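Local coordinates for glucan-binding protein C, GbpC (Streptococcus mutans UA159, PDB 5UQZ) that is a cell-wall protein that probably binds glucan and mediates both sucrose-dependent and sucrose-independent adherence, at residues Lys119-Phe124 / Asn171-Pro176; Ile67-Ala72 / Asp175-Ile180. All coordinates share one frame; numbering follows the deposited sequence.

Contact 1 of 2, residues Lys119-Phe124 / Asn171-Pro176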
loop_
_atom_site.group_PDB
_atom_site.type_symbol
_atom_site.label_atom_id
_atom_site.label_comp_id
_atom_site.label_asym_id
_atom_site.label_seq_id
_atom_site.Cartn_x
_atom_site.Cartn_y
_atom_site.Cartn_z
ATOM N N LYS A 119 21.561 -3.811 10.065
ATOM C CA LYS A 119 21.238 -2.522 9.477
ATOM C C LYS A 119 20.628 -2.615 8.085
ATOM O O LYS A 119 20.347 -1.562 7.495
ATOM C CB LYS A 119 22.482 -1.637 9.433
ATOM C CG LYS A 119 23.101 -1.453 10.842
ATOM C CD LYS A 119 24.265 -0.443 10.831
ATOM C CE LYS A 119 25.436 -0.864 9.992
ATOM N NZ LYS A 119 26.059 -2.155 10.413
ATOM N N GLU A 120 20.396 -3.822 7.552
ATOM C CA GLU A 120 19.892 -3.929 6.183
ATOM C C GLU A 120 18.606 -4.749 6.117
ATOM O O GLU A 120 18.254 -5.521 7.026
ATOM C CB GLU A 120 20.921 -4.487 5.222
ATOM C CG GLU A 120 21.198 -5.922 5.533
ATOM C CD GLU A 120 22.298 -6.545 4.645
ATOM O OE1 GLU A 120 22.333 -6.247 3.446
ATOM O OE2 GLU A 120 23.111 -7.355 5.123
ATOM N N ASP A 121 17.864 -4.487 5.039
ATOM C CA ASP A 121 16.678 -5.279 4.755
ATOM C C ASP A 121 17.054 -6.755 4.735
ATOM O O ASP A 121 18.115 -7.126 4.246
ATOM C CB ASP A 121 16.100 -4.890 3.392
ATOM C CG ASP A 121 15.636 -3.450 3.298
ATOM O OD1 ASP A 121 15.389 -2.782 4.331
ATOM O OD2 ASP A 121 15.464 -2.993 2.155
ATOM N N THR A 122 16.176 -7.595 5.274
ATOM C CA THR A 122 16.482 -9.010 5.491
ATOM C C THR A 122 15.451 -9.879 4.795
ATOM O O THR A 122 14.270 -9.566 4.805
ATOM C CB THR A 122 16.448 -9.237 7.022
ATOM O OG1 THR A 122 17.486 -8.424 7.623
ATOM C CG2 THR A 122 16.699 -10.676 7.424
ATOM N N TRP A 123 15.850 -10.996 4.226
ATOM C CA TRP A 123 14.948 -11.899 3.503
ATOM C C TRP A 123 14.894 -13.242 4.213
ATOM O O TRP A 123 15.946 -13.781 4.602
ATOM C CB TRP A 123 15.485 -12.125 2.087
ATOM C CG TRP A 123 15.302 -11.013 1.121
ATOM C CD1 TRP A 123 16.120 -9.903 0.963
ATOM C CD2 TRP A 123 14.293 -10.904 0.111
ATOM N NE1 TRP A 123 15.663 -9.126 -0.081
ATOM C CE2 TRP A 123 14.548 -9.719 -0.622
ATOM C CE3 TRP A 123 13.203 -11.695 -0.238
ATOM C CZ2 TRP A 123 13.751 -9.334 -1.685
ATOM C CZ3 TRP A 123 12.409 -11.313 -1.279
ATOM C CH2 TRP A 123 12.678 -10.136 -1.988
ATOM N N PHE A 124 13.695 -13.809 4.300
ATOM C CA PHE A 124 13.537 -15.109 4.930
ATOM C C PHE A 124 12.215 -15.714 4.502
ATOM O O PHE A 124 11.337 -15.022 3.982
ATOM C CB PHE A 124 13.621 -15.051 6.475
ATOM C CG PHE A 124 12.753 -14.003 7.112
ATOM C CD1 PHE A 124 11.411 -14.235 7.365
ATOM C CD2 PHE A 124 13.305 -12.781 7.467
ATOM C CE1 PHE A 124 10.629 -13.234 7.993
ATOM C CE2 PHE A 124 12.536 -11.804 8.073
ATOM C CZ PHE A 124 11.197 -12.055 8.332
ATOM N N ASN A 171 10.485 -10.095 2.409
ATOM C CA ASN A 171 11.499 -9.049 2.476
ATOM C C ASN A 171 11.071 -8.151 3.635
ATOM O O ASN A 171 10.011 -7.502 3.571
ATOM C CB ASN A 171 11.493 -8.293 1.153
ATOM C CG ASN A 171 12.623 -7.299 1.026
ATOM O OD1 ASN A 171 13.561 -7.233 1.844
ATOM N ND2 ASN A 171 12.561 -6.541 -0.051
ATOM N N LEU A 172 11.828 -8.216 4.729
ATOM C CA LEU A 172 11.547 -7.463 5.929
ATOM C C LEU A 172 12.413 -6.214 5.921
ATOM O O LEU A 172 13.651 -6.283 6.005
ATOM C CB LEU A 172 11.882 -8.312 7.152
ATOM C CG LEU A 172 11.673 -7.638 8.505
ATOM C CD1 LEU A 172 10.227 -7.528 8.830
ATOM C CD2 LEU A 172 12.369 -8.467 9.633
ATOM N N PHE A 173 11.786 -5.045 5.852
ATOM C CA PHE A 173 12.572 -3.798 5.764
ATOM C C PHE A 173 13.167 -3.434 7.105
ATOM O O PHE A 173 12.535 -3.593 8.162
ATOM C CB PHE A 173 11.621 -2.699 5.271
ATOM C CG PHE A 173 11.114 -2.995 3.863
ATOM C CD1 PHE A 173 12.010 -2.985 2.774
ATOM C CD2 PHE A 173 9.802 -3.428 3.656
ATOM C CE1 PHE A 173 11.557 -3.302 1.509
ATOM C CE2 PHE A 173 9.369 -3.755 2.385
ATOM C CZ PHE A 173 10.252 -3.692 1.313
ATOM N N HIS A 174 14.391 -2.894 7.086
ATOM C CA HIS A 174 14.977 -2.492 8.365
ATOM C C HIS A 174 14.254 -1.281 8.946
ATOM O O HIS A 174 14.293 -1.087 10.160
ATOM C CB HIS A 174 16.484 -2.284 8.266
ATOM C CG HIS A 174 16.892 -1.097 7.469
ATOM N ND1 HIS A 174 17.088 0.130 8.056
ATOM C CD2 HIS A 174 17.116 -0.938 6.149
ATOM C CE1 HIS A 174 17.430 0.999 7.116
ATOM N NE2 HIS A 174 17.485 0.366 5.959
ATOM N N ASP A 175 13.594 -0.476 8.093
ATOM C CA ASP A 175 12.759 0.627 8.552
ATOM C C ASP A 175 11.362 0.078 8.857
ATOM O O ASP A 175 10.639 -0.317 7.928
ATOM C CB ASP A 175 12.714 1.709 7.469
ATOM C CG ASP A 175 11.832 2.909 7.854
ATOM O OD1 ASP A 175 11.011 2.803 8.776
ATOM O OD2 ASP A 175 11.931 3.954 7.187
ATOM N N PRO A 176 10.935 0.055 10.133
ATOM C CA PRO A 176 9.663 -0.604 10.468
ATOM C C PRO A 176 8.459 0.102 9.877
ATOM O O PRO A 176 7.376 -0.498 9.821
ATOM C CB PRO A 176 9.619 -0.562 12.017
ATOM C CG PRO A 176 10.481 0.618 12.349
ATOM C CD PRO A 176 11.586 0.637 11.321
HETATM O O HOH W 1 14.015 -0.311 4.836
HETATM O O HOH W 2 15.051 -4.820 0.176
#
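Thr122 and Leu172 face each other as an antiparallel hydrogen-bonded pair, the two segments running 158° apart in direction. Thr122 N donates to Leu172 O at 2.9 Å, and Leu172 N returns a bond to Thr122 O at 2.8 Å. Trp123 and Asn171 form the next, non-hydrogen-bonded pair. On their face of the sheet the Asn171 amide lies flat over the indole, the two planes 12° apart; CG, anti to the backbone N (chi1 -172°), lays the amide over the CE2-CZ2 side of the indole. Asn171 CB makes a separate CH-pi contact, 3.6 Å from the centroid of the six-membered ring of Trp123. Trp123 NE1 and Asn171 OD1 are close, but the angle is too poor for a hydrogen bond. On the other face, Leu172 CB and CD2 meet Phe124 CE2, and Leu172 also packs on Ile76 and Val134 of the large sheet. The pairing joins strand 122-127, first of a four-stranded antiparallel sheet of the beta-supersandwich, with Trp123 also backbone-bonded to Leu83, to its neighbour 167-172, and buries Thr122 and Leu172 between this sheet and the larger one. Where the strands part, Asp121 takes over from the backbone bonds. Its OD1 accepts His174 N at 2.9 Å on the anti side of the carboxylate, and a water that OD1 also holds accepts Asp175 N. Asp121 OD2 lies at the edge of the Phe173 ring, 3.5 Å from Phe173 CD1, and a second water links it to Asn171 ND2. Lys119 O sits over the centre of one face of the His174 ring, 3.4 Å above its plane, while His174 ND1 is hydrogen-bonded to Ala72 O.

Contact 2 of 2, residues Ile67-Ala72 / Asp175-Ile180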
loop_
_atom_site.group_PDB
_atom_site.type_symbol
_atom_site.label_atom_id
_atom_site.label_comp_id
_atom_site.label_asym_id
_atom_site.label_seq_id
_atom_site.Cartn_x
_atom_site.Cartn_y
_atom_site.Cartn_z
ATOM N N ILE A 67 6.707 7.663 10.767
ATOM C CA ILE A 67 6.615 7.733 9.316
ATOM C C ILE A 67 7.890 7.454 8.587
ATOM O O ILE A 67 7.858 7.015 7.431
ATOM C CB ILE A 67 5.995 9.031 8.835
ATOM C CG1 ILE A 67 5.853 9.054 7.318
ATOM C CG2 ILE A 67 6.730 10.108 9.282
ATOM C CD1 ILE A 67 5.224 7.676 6.773
ATOM N N ASN A 68 9.014 7.731 9.191
ATOM C CA ASN A 68 10.283 7.628 8.455
ATOM C C ASN A 68 11.360 7.231 9.450
ATOM O O ASN A 68 11.657 8.042 10.309
ATOM C CB ASN A 68 10.538 9.067 7.874
ATOM C CG ASN A 68 11.922 9.305 7.291
ATOM O OD1 ASN A 68 12.378 8.561 6.425
ATOM N ND2 ASN A 68 12.556 10.437 7.694
ATOM N N GLU A 69 11.938 6.028 9.340
ATOM C CA GLU A 69 12.991 5.602 10.264
ATOM C C GLU A 69 14.095 4.945 9.461
ATOM O O GLU A 69 14.326 3.729 9.522
ATOM C CB GLU A 69 12.435 4.677 11.353
ATOM C CG GLU A 69 11.555 5.446 12.361
ATOM C CD GLU A 69 12.330 6.522 13.141
ATOM O OE1 GLU A 69 13.585 6.549 13.127
ATOM O OE2 GLU A 69 11.666 7.370 13.802
ATOM N N PRO A 70 14.835 5.750 8.689
ATOM C CA PRO A 70 15.784 5.179 7.729
ATOM C C PRO A 70 17.074 4.698 8.370
ATOM O O PRO A 70 17.894 4.082 7.687
ATOM C CB PRO A 70 16.058 6.356 6.756
ATOM C CG PRO A 70 15.879 7.555 7.618
ATOM C CD PRO A 70 14.756 7.215 8.596
ATOM N N GLU A 71 17.279 4.937 9.662
ATOM C CA GLU A 71 18.470 4.488 10.379
ATOM C C GLU A 71 18.205 3.250 11.214
ATOM O O GLU A 71 19.117 2.801 11.900
ATOM C CB GLU A 71 19.007 5.604 11.317
ATOM C CG GLU A 71 19.229 6.905 10.606
ATOM C CD GLU A 71 19.683 8.026 11.520
ATOM O OE1 GLU A 71 20.372 7.790 12.534
ATOM O OE2 GLU A 71 19.386 9.198 11.201
ATOM N N ALA A 72 16.983 2.741 11.216
ATOM C CA ALA A 72 16.641 1.683 12.168
ATOM C C ALA A 72 17.405 0.402 11.839
ATOM O O ALA A 72 17.732 0.123 10.676
ATOM C CB ALA A 72 15.147 1.432 12.147
ATOM N N ASP A 175 13.594 -0.476 8.093
ATOM C CA ASP A 175 12.759 0.627 8.552
ATOM C C ASP A 175 11.362 0.078 8.857
ATOM O O ASP A 175 10.639 -0.317 7.928
ATOM C CB ASP A 175 12.714 1.709 7.469
ATOM C CG ASP A 175 11.832 2.909 7.854
ATOM O OD1 ASP A 175 11.011 2.803 8.776
ATOM O OD2 ASP A 175 11.931 3.954 7.187
ATOM N N PRO A 176 10.935 0.055 10.133
ATOM C CA PRO A 176 9.663 -0.604 10.468
ATOM C C PRO A 176 8.459 0.102 9.877
ATOM O O PRO A 176 7.376 -0.498 9.821
ATOM C CB PRO A 176 9.619 -0.562 12.017
ATOM C CG PRO A 176 10.481 0.618 12.349
ATOM C CD PRO A 176 11.586 0.637 11.321
ATOM N N THR A 177 8.576 1.367 9.458
ATOM C CA THR A 177 7.450 2.049 8.840
ATOM C C THR A 177 7.183 1.536 7.451
ATOM O O THR A 177 6.127 1.877 6.882
ATOM C CB THR A 177 7.677 3.576 8.833
ATOM O OG1 THR A 177 8.707 3.911 7.914
ATOM C CG2 THR A 177 7.926 4.133 10.213
ATOM N N LYS A 178 8.090 0.715 6.883
ATOM C CA LYS A 178 7.856 0.067 5.591
ATOM C C LYS A 178 7.334 -1.355 5.774
ATOM O O LYS A 178 6.836 -1.957 4.829
ATOM C CB LYS A 178 9.165 0.049 4.797
ATOM C CG LYS A 178 9.620 1.443 4.386
ATOM C CD LYS A 178 11.036 1.399 3.801
ATOM C CE LYS A 178 11.193 0.560 2.549
ATOM N NZ LYS A 178 12.624 0.635 2.131
ATOM N N THR A 179 7.434 -1.910 6.988
ATOM C CA THR A 179 6.840 -3.187 7.382
ATOM C C THR A 179 7.347 -4.350 6.534
ATOM O O THR A 179 8.523 -4.669 6.657
ATOM C CB THR A 179 5.308 -3.088 7.498
ATOM O OG1 THR A 179 4.904 -1.805 8.021
ATOM C CG2 THR A 179 4.764 -4.174 8.397
ATOM N N ILE A 180 6.512 -5.001 5.716
ATOM C CA ILE A 180 6.918 -6.257 5.096
ATOM C C ILE A 180 6.362 -6.354 3.681
ATOM O O ILE A 180 5.227 -5.938 3.392
ATOM C CB ILE A 180 6.372 -7.347 6.015
ATOM C CG1 ILE A 180 6.754 -8.720 5.698
ATOM C CG2 ILE A 180 4.872 -7.411 6.072
ATOM C CD1 ILE A 180 5.992 -9.683 6.719
#
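Ile67 meets Thr177 through its backbone: Thr177 CB and OG1 approach Ile67 O, the hydroxyl at 3.3 Å, while methyl CG2 packs against Ile67 C and N. Past Asn68, the chain reaches Asp175 at Glu69. Glu69 N donates to Asp175 OD2 at 3.0 Å, coming from above the carboxylate plane with an N-H...O angle of 154°. Asp175 CG, anti to its own backbone N (chi1 179°), brings the carboxylate up to the Glu69 backbone; Glu69 CB lies 3.5 Å from Asp175 OD1. That OD1 is already gripped twice from one face of its plane, by Thr177 N at 2.9 Å, which makes an Asx turn, and by Thr177 OG1 at 2.7 Å. The carboxylate thus ties its own turn to the facing loop, OD1 serving the turn and OD2 the loop. The Glu69 carboxylate leads away instead, to Ser142 OG and the backbone N atoms of Val140 and Asn141. Glu69 to Ala72 form a type I turn that brings Ala72 CB onto the Pro176 ring, 3.7 Å from Pro176 CD. Thr177 O and Thr179 OG1 bond to Asn332 and Thr331, beyond strand 325-329. The contact lies where the loop leading into strand 73-77 of the large sheet meets the loop connecting strands 167-172 and 180-184 of the four-stranded sheet.

How the contacts relate
Contacts 1 and 2 share Asp175 and Pro176, and their centres lie about 9 Å apart. Contact 1 is partly buried and mostly backbone pairing within the four-stranded sheet, flanked by aromatic packing and two bridging waters; contact 2 is buried, smaller in area and loop against loop, relying on a single backbone-to-carboxylate bond and little apolar contact. In each, an aspartate accepts a backbone N-H from the opposite segment: Asp121 where the strand pairing ends, Asp175 where no strand is present. His174 ties the two by a probable hydrogen bond of ND1 to Ala72 O (2.7 Å), with CE1 packing on Pro70 O; Phe173 CD2 touches Lys178 O and Thr179 O.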